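Local coordinates for protein glutamate receptor 1 (Adineta vaga, PDB 4IO7) that probably acts as a ligand-gated ion channel, this piece being its amino-acid-binding domain, known to bind glutamate and here holding phenylalanine, at residues 9-14 and 77-82; 13-18 and 83-88; 91-96 and 211-216; 133-138 and 176-181. All coordinates share one frame; numbering follows the deposited sequence. Where two conformers were deposited one is given.

Contact 1 (9-14 and 77-82)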
loop_
_atom_site.group_PDB
_atom_site.type_symbol
_atom_site.label_atom_id
_atom_site.label_comp_id
_atom_site.label_asym_id
_atom_site.label_seq_id
_atom_site.Cartn_x
_atom_site.Cartn_y
_atom_site.Cartn_z
ATOM N N THR B 9 21.308 7.220 -17.038
ATOM C CA THR B 9 21.011 8.488 -16.374
ATOM C C THR B 9 19.506 8.639 -16.265
ATOM O O THR B 9 18.788 8.467 -17.245
ATOM C CB THR B 9 21.583 9.707 -17.149
ATOM O OG1 THR B 9 23.002 9.669 -17.083
ATOM C CG2 THR B 9 21.092 11.024 -16.544
ATOM N N LEU B 10 19.026 8.918 -15.065
ATOM C CA LEU B 10 17.600 9.190 -14.885
ATOM C C LEU B 10 17.415 10.615 -14.456
ATOM O O LEU B 10 17.984 11.051 -13.466
ATOM C CB LEU B 10 16.995 8.292 -13.806
ATOM C CG LEU B 10 16.821 6.798 -14.070
ATOM C CD1 LEU B 10 16.200 6.186 -12.839
ATOM C CD2 LEU B 10 15.968 6.490 -15.329
ATOM N N ARG B 11 16.606 11.352 -15.209
ATOM C CA ARG B 11 16.122 12.636 -14.752
ATOM C C ARG B 11 14.935 12.361 -13.821
ATOM O O ARG B 11 13.892 11.834 -14.234
ATOM C CB ARG B 11 15.727 13.533 -15.925
ATOM C CG ARG B 11 15.566 15.006 -15.543
ATOM C CD ARG B 11 15.782 15.919 -16.745
ATOM N NE ARG B 11 14.671 16.841 -16.956
ATOM C CZ ARG B 11 14.407 17.442 -18.113
ATOM N NH1 ARG B 11 15.172 17.218 -19.183
ATOM N NH2 ARG B 11 13.369 18.265 -18.209
ATOM N N ILE B 12 15.133 12.710 -12.561
ATOM C CA ILE B 12 14.227 12.396 -11.490
ATOM C C ILE B 12 13.581 13.682 -11.019
ATOM O O ILE B 12 14.235 14.553 -10.422
ATOM C CB ILE B 12 14.973 11.775 -10.278
ATOM C CG1 ILE B 12 15.722 10.502 -10.683
ATOM C CG2 ILE B 12 13.988 11.417 -9.190
ATOM C CD1 ILE B 12 16.541 9.932 -9.559
ATOM N N GLY B 13 12.290 13.801 -11.269
ATOM C CA GLY B 13 11.522 14.938 -10.793
ATOM C C GLY B 13 11.184 14.798 -9.324
ATOM O O GLY B 13 10.771 13.724 -8.879
ATOM N N VAL B 14 11.417 15.867 -8.561
ATOM C CA VAL B 14 11.035 15.924 -7.153
ATOM C C VAL B 14 10.252 17.226 -6.917
ATOM O O VAL B 14 10.335 18.165 -7.706
ATOM C CB VAL B 14 12.259 15.815 -6.202
ATOM C CG1 VAL B 14 12.989 14.513 -6.446
ATOM C CG2 VAL B 14 13.198 17.013 -6.361
ATOM N N GLY B 77 7.294 13.708 -21.118
ATOM C CA GLY B 77 8.707 13.437 -21.347
ATOM C C GLY B 77 9.718 14.348 -20.651
ATOM O O GLY B 77 10.917 14.244 -20.927
ATOM N N ASP B 78 9.265 15.237 -19.766
ATOM C CA ASP B 78 10.163 16.158 -19.070
ATOM C C ASP B 78 11.026 15.519 -17.982
ATOM O O ASP B 78 12.001 16.120 -17.571
ATOM C CB ASP B 78 9.396 17.262 -18.398
ATOM C CG ASP B 78 8.656 18.150 -19.381
ATOM O OD1 ASP B 78 8.818 17.984 -20.605
ATOM O OD2 ASP B 78 7.915 19.018 -18.908
ATOM N N TYR B 79 10.631 14.345 -17.489
ATOM C CA TYR B 79 11.379 13.609 -16.467
ATOM C C TYR B 79 11.279 12.142 -16.853
ATOM O O TYR B 79 10.379 11.777 -17.599
ATOM C CB TYR B 79 10.738 13.766 -15.085
ATOM C CG TYR B 79 10.579 15.186 -14.617
ATOM C CD1 TYR B 79 11.666 15.906 -14.119
ATOM C CD2 TYR B 79 9.333 15.809 -14.631
ATOM C CE1 TYR B 79 11.514 17.213 -13.682
ATOM C CE2 TYR B 79 9.187 17.130 -14.201
ATOM C CZ TYR B 79 10.264 17.820 -13.729
ATOM O OH TYR B 79 10.117 19.131 -13.300
ATOM N N ASP B 80 12.169 11.306 -16.324
ATOM C CA ASP B 80 12.130 9.866 -16.540
ATOM C C ASP B 80 11.307 9.211 -15.426
ATOM O O ASP B 80 10.438 8.410 -15.709
ATOM C CB ASP B 80 13.539 9.267 -16.585
ATOM C CG ASP B 80 14.332 9.775 -17.766
ATOM O OD1 ASP B 80 13.810 9.695 -18.896
ATOM O OD2 ASP B 80 15.439 10.305 -17.569
ATOM N N ILE B 81 11.561 9.586 -14.179
ATOM C CA ILE B 81 10.725 9.158 -13.054
ATOM C C ILE B 81 10.473 10.360 -12.148
ATOM O O ILE B 81 11.088 11.406 -12.316
ATOM C CB ILE B 81 11.346 8.004 -12.227
ATOM C CG1 ILE B 81 12.645 8.439 -11.553
ATOM C CG2 ILE B 81 11.573 6.758 -13.088
ATOM C CD1 ILE B 81 13.184 7.366 -10.616
ATOM N N ALA B 82 9.525 10.226 -11.231
ATOM C CA ALA B 82 9.236 11.273 -10.275
ATOM C C ALA B 82 8.988 10.611 -8.931
ATOM O O ALA B 82 8.244 9.633 -8.834
ATOM C CB ALA B 82 8.062 12.115 -10.705
HETATM O O HOH W 1 17.492 10.704 -19.262
#

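Contact 2 (13-18 and 83-88). With PHE (phenylalanine), chain F.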
loop_
_atom_site.group_PDB
_atom_site.type_symbol
_atom_site.label_atom_id
_atom_site.label_comp_id
_atom_site.label_asym_id
_atom_site.label_seq_id
_atom_site.Cartn_x
_atom_site.Cartn_y
_atom_site.Cartn_z
ATOM N N GLY B 13 12.290 13.801 -11.269
ATOM C CA GLY B 13 11.522 14.938 -10.793
ATOM C C GLY B 13 11.184 14.798 -9.324
ATOM O O GLY B 13 10.771 13.724 -8.879
ATOM N N VAL B 14 11.417 15.867 -8.561
ATOM C CA VAL B 14 11.035 15.924 -7.153
ATOM C C VAL B 14 10.252 17.226 -6.917
ATOM O O VAL B 14 10.335 18.165 -7.706
ATOM C CB VAL B 14 12.259 15.815 -6.202
ATOM C CG1 VAL B 14 12.989 14.513 -6.446
ATOM C CG2 VAL B 14 13.198 17.013 -6.361
ATOM N N ILE B 15 9.475 17.274 -5.847
ATOM C CA ILE B 15 8.602 18.414 -5.596
ATOM C C ILE B 15 8.706 18.788 -4.121
ATOM O O ILE B 15 8.700 17.917 -3.244
ATOM C CB ILE B 15 7.143 18.080 -6.049
ATOM C CG1 ILE B 15 6.226 19.285 -5.889
ATOM C CG2 ILE B 15 6.569 16.871 -5.315
ATOM C CD1 ILE B 15 5.015 19.155 -6.688
ATOM N N GLU B 16 8.831 20.084 -3.842
ATOM C CA GLU B 16 9.033 20.560 -2.473
ATOM C C GLU B 16 7.872 20.152 -1.578
ATOM O O GLU B 16 6.718 20.441 -1.890
ATOM C CB GLU B 16 9.164 22.099 -2.437
ATOM C CG GLU B 16 9.426 22.636 -0.997
ATOM C CD GLU B 16 9.741 24.102 -0.949
ATOM O OE1 GLU B 16 9.743 24.748 -2.010
ATOM O OE2 GLU B 16 10.009 24.602 0.166
ATOM N N SER B 17 8.183 19.510 -0.462
ATOM C CA SER B 17 7.178 19.068 0.504
ATOM C C SER B 17 7.904 18.549 1.742
ATOM O O SER B 17 8.385 17.416 1.758
ATOM C CB SER B 17 6.285 17.963 -0.096
ATOM O OG SER B 17 5.295 17.542 0.833
ATOM N N VAL B 18 8.049 19.389 2.764
ATOM C CA VAL B 18 8.820 19.014 3.956
ATOM C C VAL B 18 8.096 17.926 4.755
ATOM O O VAL B 18 6.904 18.047 4.988
ATOM C CB VAL B 18 9.088 20.267 4.854
ATOM C CG1 VAL B 18 9.936 19.909 6.069
ATOM C CG2 VAL B 18 9.797 21.317 4.055
ATOM N N ILE B 83 9.680 11.116 -7.913
ATOM C CA ILE B 83 9.658 10.526 -6.584
ATOM C C ILE B 83 9.253 11.588 -5.581
ATOM O O ILE B 83 9.842 12.686 -5.518
ATOM C CB ILE B 83 11.053 9.995 -6.152
ATOM C CG1 ILE B 83 11.602 9.016 -7.180
ATOM C CG2 ILE B 83 10.956 9.343 -4.779
ATOM C CD1 ILE B 83 12.941 8.413 -6.804
ATOM N N GLY B 84 8.223 11.264 -4.809
ATOM C CA GLY B 84 7.740 12.156 -3.785
ATOM C C GLY B 84 6.549 11.569 -3.067
ATOM O O GLY B 84 6.276 10.372 -3.156
ATOM N N ASP B 85 5.858 12.440 -2.338
ATOM C CA ASP B 85 4.629 12.088 -1.691
ATOM C C ASP B 85 3.468 12.171 -2.719
ATOM O O ASP B 85 2.566 12.988 -2.603
ATOM C CB ASP B 85 4.397 12.957 -0.443
ATOM C CG ASP B 85 4.550 14.452 -0.674
ATOM O OD1 ASP B 85 5.153 14.928 -1.670
ATOM O OD2 ASP B 85 4.073 15.184 0.240
ATOM N N ILE B 86 3.528 11.297 -3.709
ATOM C CA ILE B 86 2.653 11.342 -4.875
ATOM C C ILE B 86 1.667 10.201 -4.825
ATOM O O ILE B 86 2.050 9.033 -4.878
ATOM C CB ILE B 86 3.464 11.230 -6.176
ATOM C CG1 ILE B 86 4.572 12.285 -6.184
ATOM C CG2 ILE B 86 2.545 11.321 -7.412
ATOM C CD1 ILE B 86 5.632 12.073 -7.230
ATOM N N THR B 87 0.392 10.558 -4.680
ATOM C CA THR B 87 -0.648 9.601 -4.455
ATOM C C THR B 87 -0.967 8.872 -5.744
ATOM O O THR B 87 -1.075 9.461 -6.816
ATOM C CB THR B 87 -1.889 10.303 -3.912
ATOM O OG1 THR B 87 -1.526 10.994 -2.716
ATOM C CG2 THR B 87 -3.042 9.333 -3.614
ATOM N N VAL B 88 -1.137 7.568 -5.613
ATOM C CA VAL B 88 -1.527 6.777 -6.762
ATOM C C VAL B 88 -3.041 6.922 -6.963
ATOM O O VAL B 88 -3.818 6.597 -6.050
ATOM C CB VAL B 88 -1.158 5.289 -6.534
ATOM C CG1 VAL B 88 -1.527 4.469 -7.773
ATOM C CG2 VAL B 88 0.352 5.162 -6.213
HETATM N N PHE F . -0.155 13.396 -2.182
HETATM C CA PHE F . -0.879 14.491 -2.873
HETATM C C PHE F . -1.023 14.167 -4.347
HETATM O O PHE F . -0.263 13.354 -4.894
HETATM C CB PHE F . -0.139 15.816 -2.788
HETATM C CG PHE F . -0.170 16.453 -1.435
HETATM C CD1 PHE F . -1.309 17.128 -0.992
HETATM C CD2 PHE F . 0.970 16.414 -0.607
HETATM C CE1 PHE F . -1.329 17.748 0.277
HETATM C CE2 PHE F . 0.971 17.020 0.659
HETATM C CZ PHE F . -0.180 17.675 1.110
HETATM O OXT PHE F . -1.856 14.820 -4.996
HETATM O O HOH W 2 9.715 15.037 -4.093
HETATM O O HOH W 3 7.768 15.397 -2.219
#

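Contact 3 (91-96 and 211-216). With PHE (phenylalanine), chain F.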
loop_
_atom_site.group_PDB
_atom_site.type_symbol
_atom_site.label_atom_id
_atom_site.label_comp_id
_atom_site.label_asym_id
_atom_site.label_seq_id
_atom_site.Cartn_x
_atom_site.Cartn_y
_atom_site.Cartn_z
ATOM N N ALA B 91 -7.049 8.241 -12.204
ATOM C CA ALA B 91 -6.855 9.189 -13.299
ATOM C C ALA B 91 -5.363 9.307 -13.691
ATOM O O ALA B 91 -5.047 9.409 -14.882
ATOM C CB ALA B 91 -7.430 10.556 -12.915
ATOM N N ARG B 92 -4.455 9.305 -12.712
ATOM C CA ARG B 92 -3.019 9.363 -13.028
ATOM C C ARG B 92 -2.579 8.073 -13.702
ATOM O O ARG B 92 -1.814 8.094 -14.679
ATOM C CB ARG B 92 -2.166 9.669 -11.773
ATOM C CG ARG B 92 -2.411 11.091 -11.221
ATOM C CD ARG B 92 -1.813 11.331 -9.861
ATOM N NE ARG B 92 -2.145 12.655 -9.364
ATOM C CZ ARG B 92 -1.782 13.126 -8.177
ATOM N NH1 ARG B 92 -1.073 12.379 -7.338
ATOM N NH2 ARG B 92 -2.121 14.363 -7.829
ATOM N N ARG B 93 -3.074 6.947 -13.185
ATOM C CA ARG B 93 -2.672 5.634 -13.692
ATOM C C ARG B 93 -3.067 5.456 -15.162
ATOM O O ARG B 93 -2.449 4.675 -15.887
ATOM C CB ARG B 93 -3.240 4.506 -12.819
ATOM C CG ARG B 93 -2.879 3.096 -13.341
ATOM C CD ARG B 93 -1.368 2.770 -13.089
ATOM N NE ARG B 93 -0.958 1.473 -13.669
ATOM C CZ ARG B 93 -0.521 1.326 -14.916
ATOM N NH1 ARG B 93 -0.518 2.354 -15.762
ATOM N NH2 ARG B 93 -0.135 0.144 -15.360
ATOM N N GLU B 94 -4.046 6.243 -15.627
ATOM C CA GLU B 94 -4.464 6.195 -17.022
ATOM C C GLU B 94 -3.315 6.700 -17.910
ATOM O O GLU B 94 -3.178 6.285 -19.047
ATOM C CB GLU B 94 -5.749 7.051 -17.208
ATOM C CG GLU B 94 -6.361 7.038 -18.546
ATOM C CD GLU B 94 -6.882 5.654 -18.933
ATOM O OE1 GLU B 94 -7.707 5.073 -18.187
ATOM O OE2 GLU B 94 -6.459 5.178 -19.999
ATOM N N ILE B 95 -2.455 7.565 -17.373
ATOM C CA ILE B 95 -1.432 8.230 -18.199
ATOM C C ILE B 95 0.038 7.950 -17.833
ATOM O O ILE B 95 0.928 8.194 -18.642
ATOM C CB ILE B 95 -1.699 9.759 -18.286
ATOM C CG1 ILE B 95 -1.538 10.432 -16.915
ATOM C CG2 ILE B 95 -3.094 9.989 -18.860
ATOM C CD1 ILE B 95 -1.409 11.997 -16.990
ATOM N N VAL B 96 0.284 7.387 -16.649
ATOM C CA VAL B 96 1.633 6.998 -16.210
ATOM C C VAL B 96 1.506 5.719 -15.414
ATOM O O VAL B 96 0.412 5.365 -14.988
ATOM C CB VAL B 96 2.267 8.084 -15.272
ATOM C CG1 VAL B 96 2.489 9.416 -16.049
ATOM C CG2 VAL B 96 1.369 8.300 -14.064
ATOM N N THR B 211 6.445 6.446 -13.141
ATOM C CA THR B 211 7.298 6.063 -14.245
ATOM C C THR B 211 6.435 6.165 -15.508
ATOM O O THR B 211 5.201 6.248 -15.433
ATOM C CB THR B 211 7.773 4.588 -14.129
ATOM O OG1 THR B 211 6.708 3.706 -14.512
ATOM C CG2 THR B 211 8.220 4.211 -12.685
ATOM N N PRO B 212 7.070 6.147 -16.675
ATOM C CA PRO B 212 6.286 6.037 -17.906
ATOM C C PRO B 212 5.510 4.737 -17.944
ATOM O O PRO B 212 5.920 3.763 -17.313
ATOM C CB PRO B 212 7.360 6.023 -19.010
ATOM C CG PRO B 212 8.573 6.666 -18.395
ATOM C CD PRO B 212 8.523 6.199 -16.951
ATOM N N LYS B 213 4.405 4.719 -18.689
ATOM C CA LYS B 213 3.704 3.475 -18.948
ATOM C C LYS B 213 4.587 2.541 -19.754
ATOM O O LYS B 213 5.402 2.988 -20.589
ATOM C CB LYS B 213 2.366 3.729 -19.658
ATOM C CG LYS B 213 1.387 4.456 -18.758
ATOM C CD LYS B 213 0.016 4.489 -19.317
ATOM C CE LYS B 213 -0.040 5.201 -20.646
ATOM N NZ LYS B 213 -1.436 5.075 -21.128
ATOM N N GLU B 214 4.451 1.250 -19.460
ATOM C CA GLU B 214 5.159 0.208 -20.192
ATOM C C GLU B 214 6.665 0.448 -20.177
ATOM O O GLU B 214 7.336 0.317 -21.191
ATOM C CB GLU B 214 4.620 0.115 -21.626
ATOM C CG GLU B 214 3.134 -0.208 -21.651
ATOM C CD GLU B 214 2.519 -0.109 -23.029
ATOM O OE1 GLU B 214 3.227 -0.329 -24.026
ATOM O OE2 GLU B 214 1.317 0.196 -23.110
ATOM N N TRP B 215 7.194 0.802 -19.004
ATOM C CA TRP B 215 8.592 1.194 -18.874
ATOM C C TRP B 215 9.578 0.027 -18.935
ATOM O O TRP B 215 9.398 -0.988 -18.262
ATOM C CB TRP B 215 8.757 1.885 -17.535
ATOM C CG TRP B 215 9.961 2.733 -17.412
ATOM C CD1 TRP B 215 10.542 3.506 -18.378
ATOM C CD2 TRP B 215 10.728 2.902 -16.232
ATOM N NE1 TRP B 215 11.645 4.150 -17.857
ATOM C CE2 TRP B 215 11.773 3.806 -16.525
ATOM C CE3 TRP B 215 10.653 2.385 -14.930
ATOM C CZ2 TRP B 215 12.724 4.196 -15.585
ATOM C CZ3 TRP B 215 11.585 2.779 -13.990
ATOM C CH2 TRP B 215 12.611 3.676 -14.329
ATOM N N LEU B 216 10.651 0.207 -19.704
ATOM C CA LEU B 216 11.666 -0.827 -19.851
ATOM C C LEU B 216 12.213 -1.290 -18.492
ATOM O O LEU B 216 12.610 -2.442 -18.312
ATOM C CB LEU B 216 12.818 -0.292 -20.717
ATOM C CG LEU B 216 13.940 -1.256 -21.121
ATOM C CD1 LEU B 216 13.370 -2.453 -21.884
ATOM C CD2 LEU B 216 15.018 -0.523 -21.974
HETATM N N PHE F . -0.155 13.396 -2.182
HETATM C CA PHE F . -0.879 14.491 -2.873
HETATM C C PHE F . -1.023 14.167 -4.347
HETATM O O PHE F . -0.263 13.354 -4.894
HETATM C CB PHE F . -0.139 15.816 -2.788
HETATM C CG PHE F . -0.170 16.453 -1.435
HETATM C CD1 PHE F . -1.309 17.128 -0.992
HETATM C CD2 PHE F . 0.970 16.414 -0.607
HETATM C CE1 PHE F . -1.329 17.748 0.277
HETATM C CE2 PHE F . 0.971 17.020 0.659
HETATM C CZ PHE F . -0.180 17.675 1.110
HETATM O OXT PHE F . -1.856 14.820 -4.996
HETATM O O HOH W 4 3.469 7.482 -19.512
#

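Contact 4 (133-138 and 176-181). With PHE (phenylalanine), chain F.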
loop_
_atom_site.group_PDB
_atom_site.type_symbol
_atom_site.label_atom_id
_atom_site.label_comp_id
_atom_site.label_asym_id
_atom_site.label_seq_id
_atom_site.Cartn_x
_atom_site.Cartn_y
_atom_site.Cartn_z
ATOM N N ILE B 133 -13.054 26.440 2.894
ATOM C CA ILE B 133 -12.312 25.185 2.894
ATOM C C ILE B 133 -11.185 25.374 1.862
ATOM O O ILE B 133 -11.449 25.555 0.676
ATOM C CB ILE B 133 -13.226 23.982 2.501
ATOM C CG1 ILE B 133 -14.366 23.815 3.508
ATOM C CG2 ILE B 133 -12.419 22.653 2.395
ATOM C CD1 ILE B 133 -15.426 22.793 3.075
ATOM N N GLY B 134 -9.940 25.374 2.320
ATOM C CA GLY B 134 -8.803 25.487 1.424
ATOM C C GLY B 134 -8.365 24.157 0.846
ATOM O O GLY B 134 -8.119 23.193 1.580
ATOM N N ILE B 135 -8.285 24.096 -0.482
ATOM C CA ILE B 135 -7.901 22.874 -1.176
ATOM C C ILE B 135 -6.727 23.144 -2.119
ATOM O O ILE B 135 -6.783 24.071 -2.932
ATOM C CB ILE B 135 -9.064 22.330 -2.015
ATOM C CG1 ILE B 135 -10.229 21.878 -1.114
ATOM C CG2 ILE B 135 -8.567 21.172 -2.900
ATOM C CD1 ILE B 135 -9.905 20.704 -0.212
ATOM N N ARG B 136 -5.673 22.343 -2.003
ATOM C CA ARG B 136 -4.519 22.529 -2.876
ATOM C C ARG B 136 -4.849 21.969 -4.237
ATOM O O ARG B 136 -5.169 20.811 -4.370
ATOM C CB ARG B 136 -3.256 21.886 -2.302
ATOM C CG ARG B 136 -2.326 22.952 -1.750
ATOM C CD ARG B 136 -0.917 22.513 -1.726
ATOM N NE ARG B 136 -0.262 22.516 -3.030
ATOM C CZ ARG B 136 0.955 22.013 -3.206
ATOM N NH1 ARG B 136 1.562 21.501 -2.162
ATOM N NH2 ARG B 136 1.562 22.011 -4.393
ATOM N N ILE B 137 -4.874 22.838 -5.230
ATOM C CA ILE B 137 -5.274 22.447 -6.572
ATOM C C ILE B 137 -4.279 21.501 -7.209
ATOM O O ILE B 137 -3.069 21.557 -6.943
ATOM C CB ILE B 137 -5.374 23.661 -7.477
ATOM C CG1 ILE B 137 -3.974 24.282 -7.637
ATOM C CG2 ILE B 137 -6.358 24.653 -6.892
ATOM C CD1 ILE B 137 -3.964 25.606 -8.382
ATOM N N GLY B 138 -4.791 20.610 -8.047
ATOM C CA GLY B 138 -3.974 19.611 -8.706
ATOM C C GLY B 138 -3.430 18.553 -7.748
ATOM O O GLY B 138 -2.306 18.117 -7.890
ATOM N N VAL B 176 -10.412 25.487 7.256
ATOM C CA VAL B 176 -9.831 24.156 7.212
ATOM C C VAL B 176 -9.130 23.907 5.896
ATOM O O VAL B 176 -9.326 24.619 4.922
ATOM C CB VAL B 176 -10.888 23.046 7.382
ATOM C CG1 VAL B 176 -11.564 23.153 8.724
ATOM C CG2 VAL B 176 -11.913 23.134 6.252
ATOM N N SER B 177 -8.306 22.874 5.893
ATOM C CA SER B 177 -7.677 22.380 4.688
ATOM C C SER B 177 -7.464 20.866 4.857
ATOM O O SER B 177 -7.630 20.364 5.960
ATOM C CB SER B 177 -6.333 23.062 4.477
ATOM O OG SER B 177 -5.923 22.893 3.129
ATOM N N PHE B 178 -7.113 20.181 3.764
ATOM C CA PHE B 178 -6.820 18.736 3.729
ATOM C C PHE B 178 -5.346 18.519 3.452
ATOM O O PHE B 178 -4.777 19.170 2.585
ATOM C CB PHE B 178 -7.570 18.029 2.576
ATOM C CG PHE B 178 -9.070 18.009 2.690
ATOM C CD1 PHE B 178 -9.725 18.374 3.851
ATOM C CD2 PHE B 178 -9.827 17.592 1.601
ATOM C CE1 PHE B 178 -11.113 18.326 3.924
ATOM C CE2 PHE B 178 -11.221 17.533 1.667
ATOM C CZ PHE B 178 -11.865 17.905 2.828
ATOM N N MET B 179 -4.726 17.586 4.161
ATOM C CA MET B 179 -3.350 17.209 3.875
ATOM C C MET B 179 -3.206 15.734 4.077
ATOM O O MET B 179 -3.912 15.146 4.902
ATOM C CB MET B 179 -2.361 17.879 4.850
ATOM C CG MET B 179 -1.862 19.252 4.451
ATOM S SD MET B 179 -0.646 19.902 5.634
ATOM C CE MET B 179 0.874 19.178 4.987
ATOM N N ASP B 180 -2.258 15.141 3.356
ATOM C CA ASP B 180 -1.776 13.788 3.664
ATOM C C ASP B 180 -1.348 13.700 5.119
ATOM O O ASP B 180 -0.804 14.658 5.660
ATOM C CB ASP B 180 -0.575 13.469 2.799
ATOM C CG ASP B 180 -0.909 13.495 1.314
ATOM O OD1 ASP B 180 -2.054 13.151 0.945
ATOM O OD2 ASP B 180 -0.005 13.843 0.524
ATOM N N ILE B 181 -1.565 12.532 5.731
ATOM C CA ILE B 181 -1.436 12.379 7.174
ATOM C C ILE B 181 0.002 12.561 7.639
ATOM O O ILE B 181 0.244 13.259 8.627
ATOM C CB ILE B 181 -2.003 11.010 7.652
ATOM C CG1 ILE B 181 -2.009 10.925 9.178
ATOM C CG2 ILE B 181 -1.243 9.856 7.053
ATOM C CD1 ILE B 181 -2.856 9.777 9.729
HETATM N N PHE F . -0.155 13.396 -2.182
HETATM C CA PHE F . -0.879 14.491 -2.873
HETATM C C PHE F . -1.023 14.167 -4.347
HETATM O O PHE F . -0.263 13.354 -4.894
HETATM C CB PHE F . -0.139 15.816 -2.788
HETATM C CG PHE F . -0.170 16.453 -1.435
HETATM C CD1 PHE F . -1.309 17.128 -0.992
HETATM C CD2 PHE F . 0.970 16.414 -0.607
HETATM C CE1 PHE F . -1.329 17.748 0.277
HETATM C CE2 PHE F . 0.971 17.020 0.659
HETATM C CZ PHE F . -0.180 17.675 1.110
HETATM O OXT PHE F . -1.856 14.820 -4.996
#

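Contact 1 (9-14 and 77-82)
Tyr79 lays its ring over Gly13, a CH-pi contact with CA 3.9 Å from the ring centroid. Glycine suits position 13, because a CB would probably run into Tyr79 CD1. Asp80 works with both backbone and side chain. Its N donates to Arg11 O at 2.8 Å, in the carbonyl plane, and the next amide, Ile81 N, shares that oxygen more distantly. With CG beside its backbone N (chi1 -65°), Asp80 swings OD2 back to accept Arg11 N at 2.8 Å on the anti side of the carboxylate, and a water links OD2 to Thr9 O. With an alanine in place of Asp80, the Arg11 amide would probably be left without this acceptor and the water without one of its mates. Ile81 suits the apolar side: its CG1 lies alongside Ile12 CG1 at 3.8 Å, and its CD1 touches Leu10 CD1 at 3.9 Å. Ile81 O takes Gly13 N at 2.9 Å, and Ala82 CA follows against Gly13 O in a CA-H...O contact. Helix 67-75 lies in the beta-alpha-beta crossover from strand 55-60 to strand 81-82, and strand 9-14 runs parallel between the two, the 2-1-3 order of a periplasmic-binding-protein lobe.

Contact 2 (13-18 and 83-88)
Between Gly13-Ser17 and Ile83-Asp85 runs a buried, mostly polar seam, in which two backbone segments leaving neighbouring parallel strands are stitched together close to the ligand. The first stitch continues the sheet: Ile83 N donates to Gly13 O at 3.0 Å, nearly along the C=O axis. Beyond it the segments part and waters take over. One accepts Ile15 N and lies 2.8 Å from Ile83 O; another lies between Ile15 O and Asp85 OD1. Asp85 is the centre of an inverse gamma turn, and its carbonyl meets the ligand, consistent with a lobe 1 loop of glutamate-receptor binding domains whose backbone carbonyl and threonine receive the ligand amino group. The phenylalanine amino N donates to Asp85 O at 2.8 Å and to Thr87 OG1 at the same distance. Thr87 serves twice, since its backbone N gives the ligand O an almost straight bond of 2.9 Å, 178° at the hydrogen. At the far end Ser17 OG donates to Asp85 OD2 at 2.7 Å, on the syn side though 27° out of the carboxylate plane. Asp85 reaches it because CG sits between the backbone N and the carbonyl carbon (chi1 50°), while OD1 is also hydrogen-bonded to Tyr67 OH. A leucine in place of Asp85 would probably strip the Ser17 and Tyr67 hydroxyls of this shared partner and take from the second water its acceptor OD1.

Contact 3 (91-96 and 211-216)
Arg93 presents the edge of its guanidinium to Lys213, NH1 lying 4.1 Å from CG near the guanidinium plane. Arg92 turns its guanidinium edge to the ligand instead: NH1 donates to phenylalanine O at 2.8 Å and NH2 to OXT at 2.9 Å, with the carboxylate carbon in plane. Trp215 takes Thr211 CB and Pro212 CD on one ring face, within its own segment. Across the contact, Lys213 does most of the work. Its methylenes run over the backbone from Val96 back to Glu94, and a bend at chi3 (-61°) brings NZ to Glu94 O at 3.0 Å, tilted from the carbonyl plane. A lysine suits this place because a long apolar stem can lie on the chain while the charged end meets a carbonyl. A water joins Ile95 O to Lys213 N, and Val96 CB rests on Thr211 O at 3.5 Å. Two of the charged side chains are paired across the subunit boundary: Arg93 NE is salt-bridged to Asp222 of the second subunit, and Glu94 OE2 to Lys219 of that subunit. Segment 91-96 thus carries both Arg93 and Glu94, turned to the dimer partner, and Arg92, turned to the ligand's alpha-carboxylate as in glutamate-receptor binding domains.

Contact 4 (133-138 and 176-181)
Gly134 and Val176 share the one regular sheet bond of this contact, Gly134 N donating to Val176 O at 2.8 Å with 161° at the hydrogen. The next carbonyl, Gly134 O, is taken by a side chain. Ser177 OG, anti to its own backbone N (chi1 -162°), donates to it at 2.7 Å from above the carbonyl plane, and Ser177 CA adds a CA-H...O contact to the same oxygen. Phe178 N, 3.9 Å from Gly134 O, is buried with no partner. A serine suits the spot because its short hydroxyl satisfies a carbonyl that this amide does not reach. Apolar groups pack beside these bonds: Ile133 CG1 lies alongside Val176 CG2 at 3.7 Å, and Ile135 CD1 meets Phe178 CD2 at 3.6 Å, a ring that also stacks edge-to-face with Phe202. Further on, Asp180 OD2 accepts the ligand amino N at 2.7 Å, while Asn105 ND2 bonds OD1. The strand axes stand 30° apart. The chemistry implies that one backbone bond, a serine hydroxyl and apolar packing join the strands in the core of lobe 2, whereas at the far end Asp180, bonded through both oxygens, turns OD2 to the ligand amino group.

Contacts 1 and 2 both use strand 9-14 and share Gly13 and Val14, yet the first is partly buried, backbone-paired sheet with the Asp80 carboxylate at its partly exposed side, while the second is wholly buried and mixes direct hydrogen bonds with bridging waters. Contact 3 lies towards the surface, where a lysine meets a carbonyl and the salt bridges reach the second subunit; it touches contact 1 where Trp215 packs on Ile81. Contact 4 is also buried but belongs to the other lobe, some 26 Å from contact 1 between centres, with no touch between them. The bound phenylalanine brings the rest together: contacts 2 and 4 receive its amino group, whereas contacts 2 and 3 meet its carboxylate.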